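Local coordinates for motility-associated killing factor MakB (Vibrio cholerae serotype O1, PDB 6W1W), which probably acts as one component of a three-part cytotoxin resembling the alpha-pore-forming toxins, at residues Tyr20-Gly25 with Asp277-Ala282; Gln75-Phe80 with Leu332-Pro337; Asp88-Asn93 with Ile104-Leu109. All blocks are in the same frame, centred on the assembly; numbering follows the deposited sequence.

In the fold
Interactions 1 and 2 lie midway along a long helical bundle, their centres about 14 Å apart, and their segments alternate along the chain. Helices 9-35, 69-90, 276-302 and 316-333 meet at this level through two packing contacts: Leu280 CD2 meets Ile76 CD1 at 3.7 Å, and Tyr20 CD2 meets Ile333 CG2 at 3.7 Å. Interaction 3 belongs to a local hairpin much farther out, with its centre about 31 Å from that of interaction 1 and about 25 Å from that of interaction 2. It shares helix 69-90 with interaction 2, so a single helix runs from the apolar contact of interaction 2 to the disulfide-bonded end of the bundle.

Interaction 1 (Tyr20-Gly25 with Asp277-Ala282); sequences YTDFLG and DDSLPA
Asp22 and Ser279 face each other across two helices of the bundle, both with their CB atoms directed at the opposite segment, and each loses about 30 Å² of surface to the other. The touch is small and polar. The Ser279 hydroxyl OG approaches one carboxylate oxygen, Asp22 OD1, at 3.3 Å, a long, weak hydrogen bond; Asp22 OD2 is turned from it. Beside the hydroxyl, Ser279 CB also lies 3.7 Å from Asp22 OD1, so the serine meets the carboxylate with its methylene as well as its hydroxyl. With chi1 at 60° the hydroxyl sits between the serine's own backbone N and carbonyl carbon, where OG also makes a weak hydrogen bond with Lys275 O, one turn earlier. Serine suits a place where backbones stay close, for the CA atoms of Asp22 and Ser279 are 7.9 Å apart, and aspartate is short enough to fill the remaining distance. The Asp22 side chain also touches Lys275, whose NZ forms a salt bridge with Asp278 OD2. Flanking this polar pair is an apolar layer: Phe23 meets Phe73 and Phe128, while Leu280 rests on Val19. The two segments run in opposite directions, a buried polar crossing between antiparallel helices of the elongated helical bundle known from the alpha-pore-forming toxins.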
# COMPACT_ATOMS: atom_id res chain seq x y z
N TYR A 20 -1.75 7.65 2.17
CA TYR A 20 -0.47 7.34 1.52
C TYR A 20 0.07 6.00 2.01
O TYR A 20 0.52 5.17 1.20
CB TYR A 20 0.52 8.47 1.80
CG TYR A 20 1.92 8.27 1.23
CD1 TYR A 20 2.11 7.85 -0.08
CD2 TYR A 20 3.04 8.53 2.01
CE1 TYR A 20 3.39 7.68 -0.60
CE2 TYR A 20 4.32 8.37 1.50
CZ TYR A 20 4.49 7.95 0.20
OH TYR A 20 5.77 7.79 -0.30
N THR A 21 0.03 5.77 3.32
CA THR A 21 0.43 4.48 3.88
C THR A 21 -0.38 3.34 3.27
O THR A 21 0.18 2.34 2.82
CB THR A 21 0.28 4.50 5.40
OG1 THR A 21 1.30 5.33 5.97
CG2 THR A 21 0.39 3.08 5.98
N ASP A 22 -1.71 3.50 3.24
CA ASP A 22 -2.56 2.48 2.65
C ASP A 22 -2.41 2.38 1.14
O ASP A 22 -2.87 1.40 0.54
CB ASP A 22 -4.02 2.74 3.01
CG ASP A 22 -4.32 2.45 4.46
OD1 ASP A 22 -4.84 3.35 5.16
OD2 ASP A 22 -4.00 1.33 4.91
N PHE A 23 -1.78 3.37 0.50
CA PHE A 23 -1.44 3.24 -0.91
C PHE A 23 -0.17 2.43 -1.09
O PHE A 23 -0.10 1.55 -1.95
CB PHE A 23 -1.28 4.63 -1.54
CG PHE A 23 -2.09 4.82 -2.79
CD1 PHE A 23 -1.66 4.28 -4.00
CD2 PHE A 23 -3.27 5.54 -2.76
CE1 PHE A 23 -2.41 4.46 -5.15
CE2 PHE A 23 -4.01 5.72 -3.91
CZ PHE A 23 -3.58 5.18 -5.10
N LEU A 24 0.86 2.73 -0.28
CA LEU A 24 2.14 2.03 -0.40
C LEU A 24 1.99 0.55 -0.10
O LEU A 24 2.42 -0.30 -0.88
CB LEU A 24 3.16 2.67 0.53
CG LEU A 24 3.46 4.15 0.27
CD1 LEU A 24 3.98 4.82 1.54
CD2 LEU A 24 4.46 4.30 -0.87
N GLY A 25 1.37 0.22 1.04
CA GLY A 25 1.14 -1.17 1.40
C GLY A 25 0.30 -1.91 0.38
O GLY A 25 0.29 -3.15 0.37
N ASP A 277 -10.91 1.55 3.43
CA ASP A 277 -12.32 1.79 3.74
C ASP A 277 -12.51 2.63 5.01
O ASP A 277 -13.66 2.85 5.41
CB ASP A 277 -13.06 0.46 3.87
CG ASP A 277 -13.16 -0.27 2.54
OD1 ASP A 277 -12.55 0.19 1.56
OD2 ASP A 277 -13.87 -1.30 2.48
N ASP A 278 -11.43 3.08 5.64
CA ASP A 278 -11.49 4.03 6.74
C ASP A 278 -10.73 5.32 6.48
O ASP A 278 -11.12 6.37 7.01
CB ASP A 278 -10.94 3.40 8.03
CG ASP A 278 -11.80 2.24 8.53
OD1 ASP A 278 -13.03 2.42 8.66
OD2 ASP A 278 -11.23 1.16 8.78
N SER A 279 -9.67 5.28 5.66
CA SER A 279 -8.83 6.44 5.39
C SER A 279 -9.37 7.30 4.25
O SER A 279 -9.42 8.53 4.36
CB SER A 279 -7.40 5.99 5.09
OG SER A 279 -7.36 5.14 3.96
N LEU A 280 -9.76 6.67 3.14
CA LEU A 280 -10.34 7.43 2.04
C LEU A 280 -11.65 8.11 2.42
O LEU A 280 -11.82 9.30 2.09
CB LEU A 280 -10.52 6.54 0.81
CG LEU A 280 -9.37 6.57 -0.21
CD1 LEU A 280 -9.74 5.87 -1.50
CD2 LEU A 280 -8.94 8.01 -0.48
N PRO A 281 -12.62 7.45 3.07
CA PRO A 281 -13.82 8.19 3.50
C PRO A 281 -13.51 9.32 4.46
O PRO A 281 -14.18 10.36 4.42
CB PRO A 281 -14.69 7.11 4.16
CG PRO A 281 -13.74 6.01 4.49
CD PRO A 281 -12.73 6.02 3.39
N ALA A 282 -12.51 9.17 5.33
CA ALA A 282 -12.10 10.28 6.17
C ALA A 282 -11.48 11.40 5.35
O ALA A 282 -11.60 12.58 5.71
CB ALA A 282 -11.12 9.80 7.24

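Interaction 2 (Gln75-Phe80 with Leu332-Pro337); sequences QIITSF and LISLPP
Ile77 reaches Ile333 and Ser334 through two branches that its torsions set apart: chi1 of -71° places CG1 opposite the carbonyl carbon and CG2 opposite the backbone N, and chi2 of -82° then folds CD1 out of an extended course. On the other side Ile333 carries CG1 between its backbone N and carbonyl carbon (chi1 57°), which brings that methylene within 3.7 Å of Ile77 CD1. The two isoleucine side chains pass each other at a slant, and the terminal methyl, Ile333 CD1, lies 4.1 Å from Ile77 CD1. Ser334 supplies its methylene: Ser334 CB sits 3.6 Å from Ile77 CG2 and 3.7 Å from Ile77 CD1, resting against both methyls. Branched isoleucine fits here because one residue can cover two neighbours at once. The contact lies on the antiparallel pairing of helices 69-90 and 316-333 in the bundle, close to where the chain leaves the second helix on its way to strand 338-346. Serine is apt at this exit, since its small methylene faces the isoleucine while its hydroxyl bonds back to Gln331 O. A similar economy appears within 75-80, where Ser79 OG donates to Ile76 O at 2.7 Å. One turn beyond Ile77, Phe80 extends the apolar seam onto Trp323, Ile326 and Val330, and its ring also meets that of Trp287.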
# COMPACT_ATOMS: atom_id res chain seq x y z
N GLN A 75 -4.38 11.59 -8.94
CA GLN A 75 -5.64 12.32 -8.90
C GLN A 75 -5.90 12.91 -7.52
O GLN A 75 -6.45 14.01 -7.40
CB GLN A 75 -6.78 11.39 -9.32
CG GLN A 75 -8.19 11.88 -9.07
CD GLN A 75 -9.24 10.87 -9.50
OE1 GLN A 75 -9.13 10.27 -10.57
NE2 GLN A 75 -10.24 10.65 -8.65
N ILE A 76 -5.48 12.21 -6.46
CA ILE A 76 -5.64 12.72 -5.10
C ILE A 76 -4.50 13.66 -4.71
O ILE A 76 -4.72 14.62 -3.97
CB ILE A 76 -5.78 11.54 -4.12
CG1 ILE A 76 -7.18 10.91 -4.27
CG2 ILE A 76 -5.54 11.99 -2.70
CD1 ILE A 76 -7.41 9.72 -3.38
N ILE A 77 -3.29 13.40 -5.20
CA ILE A 77 -2.19 14.35 -5.03
C ILE A 77 -2.59 15.71 -5.59
O ILE A 77 -2.58 16.72 -4.88
CB ILE A 77 -0.91 13.83 -5.71
CG1 ILE A 77 -0.32 12.64 -4.95
CG2 ILE A 77 0.12 14.95 -5.87
CD1 ILE A 77 0.53 13.02 -3.76
N THR A 78 -2.97 15.74 -6.87
CA THR A 78 -3.28 17.01 -7.52
C THR A 78 -4.55 17.66 -6.97
O THR A 78 -4.74 18.87 -7.16
CB THR A 78 -3.41 16.81 -9.03
OG1 THR A 78 -3.33 18.07 -9.70
CG2 THR A 78 -4.74 16.15 -9.38
N SER A 79 -5.41 16.91 -6.29
CA SER A 79 -6.65 17.49 -5.77
C SER A 79 -6.36 18.51 -4.67
O SER A 79 -7.07 19.51 -4.55
CB SER A 79 -7.59 16.40 -5.27
OG SER A 79 -7.12 15.80 -4.08
N PHE A 80 -5.33 18.27 -3.86
CA PHE A 80 -4.97 19.21 -2.81
C PHE A 80 -4.06 20.32 -3.32
O PHE A 80 -4.07 21.43 -2.78
CB PHE A 80 -4.31 18.48 -1.64
CG PHE A 80 -5.27 17.71 -0.78
CD1 PHE A 80 -5.61 16.40 -1.09
CD2 PHE A 80 -5.85 18.29 0.34
CE1 PHE A 80 -6.50 15.69 -0.31
CE2 PHE A 80 -6.73 17.58 1.13
CZ PHE A 80 -7.06 16.28 0.80
N LEU A 332 5.56 16.59 -1.32
CA LEU A 332 6.65 15.74 -0.87
C LEU A 332 6.35 14.26 -1.09
O LEU A 332 7.21 13.51 -1.57
CB LEU A 332 6.96 16.00 0.61
CG LEU A 332 7.42 17.42 0.95
CD1 LEU A 332 7.64 17.58 2.46
CD2 LEU A 332 8.68 17.79 0.18
N ILE A 333 5.12 13.83 -0.77
CA ILE A 333 4.75 12.43 -1.00
C ILE A 333 4.54 12.13 -2.48
O ILE A 333 4.55 10.96 -2.87
CB ILE A 333 3.49 12.06 -0.19
CG1 ILE A 333 2.34 13.00 -0.54
CG2 ILE A 333 3.77 12.11 1.31
CD1 ILE A 333 1.08 12.73 0.25
N SER A 334 4.34 13.15 -3.31
CA SER A 334 4.21 12.96 -4.75
C SER A 334 5.53 12.62 -5.43
O SER A 334 5.52 12.00 -6.50
CB SER A 334 3.62 14.21 -5.41
OG SER A 334 4.48 15.33 -5.23
N LEU A 335 6.65 13.02 -4.84
CA LEU A 335 7.94 12.74 -5.45
C LEU A 335 8.17 11.23 -5.54
O LEU A 335 7.82 10.50 -4.61
CB LEU A 335 9.07 13.39 -4.64
CG LEU A 335 9.60 14.75 -5.11
CD1 LEU A 335 8.49 15.64 -5.63
CD2 LEU A 335 10.36 15.44 -3.98
N PRO A 336 8.74 10.74 -6.63
CA PRO A 336 8.99 9.30 -6.76
C PRO A 336 9.96 8.82 -5.70
O PRO A 336 10.96 9.50 -5.41
CB PRO A 336 9.59 9.16 -8.17
CG PRO A 336 10.17 10.51 -8.46
CD PRO A 336 9.25 11.49 -7.79
N PRO A 337 9.70 7.67 -5.08
CA PRO A 337 10.57 7.21 -3.99
C PRO A 337 11.96 6.85 -4.51
O PRO A 337 12.14 6.46 -5.66
CB PRO A 337 9.84 5.98 -3.44
CG PRO A 337 9.05 5.48 -4.60
CD PRO A 337 8.63 6.70 -5.38

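Interaction 3 (Asp88-Asn93 with Ile104-Leu109); sequences DACAQN and IECLQL
A backbone bond from Gln108 N to Ile104 O, 3.0 Å long, closes the helical turn on which Cys106 faces Cys90. The cross-link itself is covalent: Cys90 SG and Cys106 SG are joined at 2.0 Å. Its torsion about the sulfur-sulfur bond is -94°, a left-handed disulfide close to the perpendicular geometry that such bonds prefer. Both CB atoms point at the opposite segment, and Cys90 SG stands beside its own backbone N, opposite the carbonyl carbon (chi1 -63°), a rotation that presents the sulfur to the neighbouring helix. The CA atoms of the two cysteines are 5.9 Å apart, a separation a disulfide can span. Cys90 lies near the end of helix 69-90 and Cys106 in the opening turns of helix 100-151, so the bond staples an antiparallel helical hairpin near its turn, at one end of the elongated bundle. No other residue type could make this link, which is consistent with a protein exported to an oxidising setting. Beside the bridge the backbone of 88-90 is only weakly held as helix, and the link joins this weakly bonded end to the regular helix 100-151. Ala89 lies at the margin of the contact, its carbonyl O 4.4 Å from Cys106 SG. The next residue after Cys106, Leu107, whose CB points away from the bridge, packs on Val294 and Ile298 of helix 276-302.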
# COMPACT_ATOMS: atom_id res chain seq x y z
N ASP A 88 -6.02 30.62 -3.36
CA ASP A 88 -5.28 31.87 -3.27
C ASP A 88 -5.84 32.94 -4.20
O ASP A 88 -5.68 34.13 -3.91
CB ASP A 88 -3.80 31.63 -3.59
CG ASP A 88 -2.98 31.40 -2.34
OD1 ASP A 88 -3.57 31.41 -1.24
OD2 ASP A 88 -1.75 31.23 -2.46
N ALA A 89 -6.49 32.55 -5.29
CA ALA A 89 -7.13 33.54 -6.16
C ALA A 89 -8.22 34.30 -5.42
O ALA A 89 -8.43 35.49 -5.68
CB ALA A 89 -7.70 32.87 -7.41
N CYS A 90 -8.92 33.65 -4.49
CA CYS A 90 -10.02 34.27 -3.77
C CYS A 90 -9.60 34.92 -2.46
O CYS A 90 -10.42 35.58 -1.82
CB CYS A 90 -11.12 33.24 -3.49
SG CYS A 90 -11.87 32.56 -4.98
N ALA A 91 -8.35 34.75 -2.04
CA ALA A 91 -7.83 35.42 -0.85
C ALA A 91 -6.99 36.60 -1.31
O ALA A 91 -5.79 36.48 -1.58
CB ALA A 91 -7.04 34.45 0.03
N GLN A 92 -7.63 37.77 -1.40
CA GLN A 92 -6.95 38.95 -1.92
C GLN A 92 -7.53 40.24 -1.36
O GLN A 92 -6.84 40.99 -0.67
CB GLN A 92 -7.01 38.95 -3.45
CG GLN A 92 -6.12 40.00 -4.10
CD GLN A 92 -5.95 39.76 -5.58
OE1 GLN A 92 -5.54 40.66 -6.32
NE2 GLN A 92 -6.26 38.55 -6.03
N ASN A 93 -8.80 40.52 -1.67
CA ASN A 93 -9.45 41.78 -1.30
C ASN A 93 -8.65 42.97 -1.83
O ASN A 93 -9.15 44.10 -1.88
CB ASN A 93 -9.62 41.88 0.23
CG ASN A 93 -10.56 43.02 0.64
OD1 ASN A 93 -11.66 42.77 1.14
ND2 ASN A 93 -10.13 44.26 0.45
N ILE A 104 -19.20 36.03 -4.02
CA ILE A 104 -20.04 34.88 -4.34
C ILE A 104 -19.52 34.17 -5.59
O ILE A 104 -19.46 32.94 -5.62
CB ILE A 104 -21.50 35.31 -4.51
CG1 ILE A 104 -21.97 36.11 -3.29
CG2 ILE A 104 -22.37 34.09 -4.69
CD1 ILE A 104 -23.45 36.44 -3.30
N GLU A 105 -19.15 34.93 -6.62
CA GLU A 105 -18.59 34.32 -7.82
C GLU A 105 -17.32 33.55 -7.50
O GLU A 105 -17.07 32.47 -8.06
CB GLU A 105 -18.32 35.38 -8.88
CG GLU A 105 -19.56 36.13 -9.34
CD GLU A 105 -19.26 37.16 -10.40
OE1 GLU A 105 -18.10 37.23 -10.85
OE2 GLU A 105 -20.19 37.90 -10.79
N CYS A 106 -16.49 34.07 -6.59
CA CYS A 106 -15.29 33.36 -6.18
C CYS A 106 -15.63 32.14 -5.35
O CYS A 106 -15.04 31.06 -5.53
CB CYS A 106 -14.35 34.29 -5.41
SG CYS A 106 -12.63 34.19 -5.94
N LEU A 107 -16.59 32.27 -4.43
CA LEU A 107 -16.94 31.17 -3.54
C LEU A 107 -17.47 29.97 -4.32
O LEU A 107 -17.07 28.83 -4.06
CB LEU A 107 -17.97 31.63 -2.51
CG LEU A 107 -17.44 31.84 -1.09
CD1 LEU A 107 -16.83 30.55 -0.56
CD2 LEU A 107 -16.42 32.97 -1.04
N GLN A 108 -18.37 30.20 -5.28
CA GLN A 108 -18.91 29.06 -6.02
C GLN A 108 -17.90 28.48 -7.01
O GLN A 108 -18.14 27.38 -7.52
CB GLN A 108 -20.21 29.45 -6.73
CG GLN A 108 -20.14 30.66 -7.63
CD GLN A 108 -21.51 31.30 -7.86
OE1 GLN A 108 -22.44 31.08 -7.08
NE2 GLN A 108 -21.62 32.08 -8.92
N LEU A 109 -16.79 29.17 -7.27
CA LEU A 109 -15.67 28.50 -7.94
C LEU A 109 -15.04 27.46 -7.03
O LEU A 109 -14.69 26.36 -7.48
CB LEU A 109 -14.63 29.52 -8.39
CG LEU A 109 -13.36 28.92 -9.00
CD1 LEU A 109 -13.68 28.09 -10.24
CD2 LEU A 109 -12.33 30.00 -9.32